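Local coordinates for sporozoite microneme protein essential for cell traversal (Plasmodium berghei, PDB 4U5A), which is a microneme protein of the sporozoite that is essential for the traversal of host cells by the parasite, at residues D19-D24 / I67-L72. Numbering follows the deposited sequence.
Sequences DDFSND and IIDGIL
Phe21 and Ser22 of helix 10-39 carry one side of this contact; Ile68, Asp69 and Leu72 of helix 59-84 carry the other. Phe21 extends its ring from the first helix to the second. Its CG is anti to the backbone N (chi1 -172°), which sends the ring toward helix 59-84. Leu72 lies over one face, offset toward the rim. Leu72 CD2 sits 3.4 Å from Phe21 CG, at the root of the ring, while Leu72 CB borders the CD2-CE2 side. The far edge of the ring meets the backbone of the other helix, with Phe21 CE2 3.5 Å from Ile68 O. At the tip, Phe21 CZ touches Ile68 CG2 at 3.5 Å, and the two side chains cross at about a right angle.

Beside this apolar patch is one polar link. Ser22 OG is hydrogen-bonded at 2.7 Å to Asp69 OD1, which accepts through its syn lone pair. Asp69 CG is anti to its backbone N (chi1 -172°), and this brings the carboxylate to the serine. The single hydroxyl hydrogen has a second possible acceptor in Ser18 O, one turn earlier in its own helix. Arg73 NH2 donates to Ser22 OG and also forms a salt bridge with Asp19 OD1. It probably helps to polarise the hydroxyl toward the carboxylate.

The short segments run antiparallel (178°), their axes 9.6 Å apart, as for adjacent helices in a four-helix bundle. Phe21 and Leu72 both continue inward to Cys102 of helix 88-126. Ile68 packs against Ile105 of that helix and against Ile189 and Leu192 of helix 167-197, so the apolar part of the contact joins the bundle core.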
ATOM      1  N   ASP A  19      -0.451  -2.373  17.820  1.00 35.21           N
ATOM      2  CA  ASP A  19      -1.357  -3.425  17.371  1.00 39.76           C
ATOM      3  C   ASP A  19      -2.348  -2.942  16.304  1.00 47.94           C
ATOM      4  O   ASP A  19      -2.580  -3.632  15.301  1.00 43.53           O
ATOM      5  CB  ASP A  19      -2.106  -4.010  18.569  1.00 32.65           C
ATOM      6  CG  ASP A  19      -1.186  -4.762  19.518  1.00 43.02           C
ATOM      7  OD1 ASP A  19      -0.158  -5.292  19.051  1.00 52.22           O
ATOM      8  OD2 ASP A  19      -1.486  -4.821  20.729  1.00 54.20           O
ATOM      9  N   ASP A  20      -2.923  -1.761  16.518  1.00 39.53           N
ATOM     10  CA  ASP A  20      -3.832  -1.166  15.544  1.00 38.38           C
ATOM     11  C   ASP A  20      -3.124  -0.933  14.219  1.00 39.58           C
ATOM     12  O   ASP A  20      -3.646  -1.281  13.151  1.00 47.03           O
ATOM     13  CB  ASP A  20      -4.408   0.155  16.060  1.00 53.50           C
ATOM     14  CG  ASP A  20      -5.448  -0.040  17.146  1.00 56.48           C
ATOM     15  OD1 ASP A  20      -5.712  -1.203  17.523  1.00 55.50           O
ATOM     16  OD2 ASP A  20      -6.000   0.973  17.622  1.00 59.58           O
ATOM     17  N   PHE A  21      -1.930  -0.351  14.292  1.00 44.84           N
ATOM     18  CA  PHE A  21      -1.163  -0.093  13.081  1.00 37.75           C
ATOM     19  C   PHE A  21      -0.906  -1.399  12.334  1.00 40.25           C
ATOM     20  O   PHE A  21      -1.052  -1.464  11.113  1.00 34.81           O
ATOM     21  CB  PHE A  21       0.155   0.605  13.407  1.00 31.60           C
ATOM     22  CG  PHE A  21       0.911   1.061  12.194  1.00 36.19           C
ATOM     23  CD1 PHE A  21       0.466   2.147  11.457  1.00 31.73           C
ATOM     24  CD2 PHE A  21       2.063   0.403  11.785  1.00 33.75           C
ATOM     25  CE1 PHE A  21       1.152   2.575  10.338  1.00 32.91           C
ATOM     26  CE2 PHE A  21       2.759   0.826  10.666  1.00 34.19           C
ATOM     27  CZ  PHE A  21       2.302   1.914   9.940  1.00 37.48           C
ATOM     28  N   SER A  22      -0.545  -2.442  13.077  1.00 38.89           N
ATOM     29  CA  SER A  22      -0.303  -3.751  12.482  1.00 34.69           C
ATOM     30  C   SER A  22      -1.544  -4.288  11.768  1.00 42.16           C
ATOM     31  O   SER A  22      -1.449  -4.800  10.648  1.00 44.68           O
ATOM     32  CB  SER A  22       0.151  -4.746  13.551  1.00 33.57           C
ATOM     33  OG  SER A  22       1.462  -4.459  14.001  1.00 39.18           O
ATOM     34  N   ASN A  23      -2.704  -4.154  12.411  1.00 44.25           N
ATOM     35  CA  ASN A  23      -3.966  -4.580  11.805  1.00 38.38           C
ATOM     36  C   ASN A  23      -4.254  -3.853  10.494  1.00 47.95           C
ATOM     37  O   ASN A  23      -4.560  -4.483   9.471  1.00 48.80           O
ATOM     38  CB  ASN A  23      -5.127  -4.354  12.776  1.00 41.09           C
ATOM     39  CG  ASN A  23      -5.091  -5.294  13.963  1.00 55.95           C
ATOM     40  OD1 ASN A  23      -4.452  -6.345  13.920  1.00 60.36           O
ATOM     41  ND2 ASN A  23      -5.772  -4.914  15.037  1.00 52.68           N
ATOM     42  N   ASP A  24      -4.144  -2.526  10.527  1.00 33.65           N
ATOM     43  CA  ASP A  24      -4.376  -1.712   9.337  1.00 41.29           C
ATOM     44  C   ASP A  24      -3.418  -2.097   8.202  1.00 40.88           C
ATOM     45  O   ASP A  24      -3.830  -2.236   7.043  1.00 42.61           O
ATOM     46  CB  ASP A  24      -4.239  -0.225   9.677  1.00 45.52           C
ATOM     47  CG  ASP A  24      -5.230   0.226  10.742  1.00 54.32           C
ATOM     48  OD1 ASP A  24      -6.283  -0.430  10.899  1.00 59.74           O
ATOM     49  OD2 ASP A  24      -4.957   1.239  11.421  1.00 55.48           O
ATOM     50  N   ILE A  67       7.996  -3.975   6.560  1.00 30.39           N
ATOM     51  CA  ILE A  67       9.017  -3.047   7.034  1.00 29.59           C
ATOM     52  C   ILE A  67       8.377  -1.869   7.769  1.00 31.70           C
ATOM     53  O   ILE A  67       8.779  -1.526   8.880  1.00 26.23           O
ATOM     54  CB  ILE A  67       9.874  -2.519   5.857  1.00 39.93           C
ATOM     55  CG1 ILE A  67      10.684  -3.656   5.228  1.00 35.74           C
ATOM     56  CG2 ILE A  67      10.796  -1.397   6.312  1.00 32.04           C
ATOM     57  CD1 ILE A  67      11.552  -3.220   4.070  1.00 31.73           C
ATOM     58  N   ILE A  68       7.379  -1.259   7.132  1.00 35.99           N
ATOM     59  CA  ILE A  68       6.629  -0.154   7.721  1.00 33.13           C
ATOM     60  C   ILE A  68       6.012  -0.555   9.058  1.00 28.57           C
ATOM     61  O   ILE A  68       6.111   0.171  10.050  1.00 33.29           O
ATOM     62  CB  ILE A  68       5.516   0.329   6.771  1.00 29.42           C
ATOM     63  CG1 ILE A  68       6.113   0.795   5.445  1.00 26.25           C
ATOM     64  CG2 ILE A  68       4.695   1.438   7.411  1.00 29.46           C
ATOM     65  CD1 ILE A  68       5.073   1.223   4.435  1.00 27.28           C
ATOM     66  N   ASP A  69       5.390  -1.728   9.073  1.00 30.03           N
ATOM     67  CA  ASP A  69       4.790  -2.275  10.281  1.00 28.08           C
ATOM     68  C   ASP A  69       5.841  -2.470  11.368  1.00 34.77           C
ATOM     69  O   ASP A  69       5.631  -2.078  12.514  1.00 30.14           O
ATOM     70  CB  ASP A  69       4.095  -3.604   9.960  1.00 35.49           C
ATOM     71  CG  ASP A  69       3.278  -4.148  11.123  1.00 42.15           C
ATOM     72  OD1 ASP A  69       3.207  -3.494  12.183  1.00 57.46           O
ATOM     73  OD2 ASP A  69       2.695  -5.242  10.967  1.00 64.75           O
ATOM     74  N   GLY A  70       6.981  -3.045  10.999  1.00 35.26           N
ATOM     75  CA  GLY A  70       8.016  -3.331  11.973  1.00 29.38           C
ATOM     76  C   GLY A  70       8.764  -2.106  12.463  1.00 30.95           C
ATOM     77  O   GLY A  70       9.132  -2.031  13.637  1.00 26.96           O
ATOM     78  N   ILE A  71       8.968  -1.137  11.573  1.00 27.29           N
ATOM     79  CA  ILE A  71       9.658   0.099  11.930  1.00 24.53           C
ATOM     80  C   ILE A  71       8.858   0.879  12.967  1.00 35.01           C
ATOM     81  O   ILE A  71       9.421   1.407  13.933  1.00 38.38           O
ATOM     82  CB  ILE A  71       9.932   0.984  10.690  1.00 35.38           C
ATOM     83  CG1 ILE A  71      11.105   0.415   9.886  1.00 39.09           C
ATOM     84  CG2 ILE A  71      10.279   2.406  11.098  1.00 31.03           C
ATOM     85  CD1 ILE A  71      11.460   1.231   8.656  1.00 34.59           C
ATOM     86  N   LEU A  72       7.543   0.925  12.792  1.00 30.30           N
ATOM     87  CA  LEU A  72       6.712   1.661  13.731  1.00 31.54           C
ATOM     88  C   LEU A  72       6.666   0.948  15.075  1.00 27.93           C
ATOM     89  O   LEU A  72       6.748   1.585  16.123  1.00 40.58           O
ATOM     90  CB  LEU A  72       5.289   1.824  13.210  1.00 35.44           C
ATOM     91  CG  LEU A  72       4.495   2.717  14.169  1.00 36.19           C
ATOM     92  CD1 LEU A  72       4.393   4.141  13.628  1.00 26.36           C
ATOM     93  CD2 LEU A  72       3.139   2.147  14.542  1.00 35.03           C
TER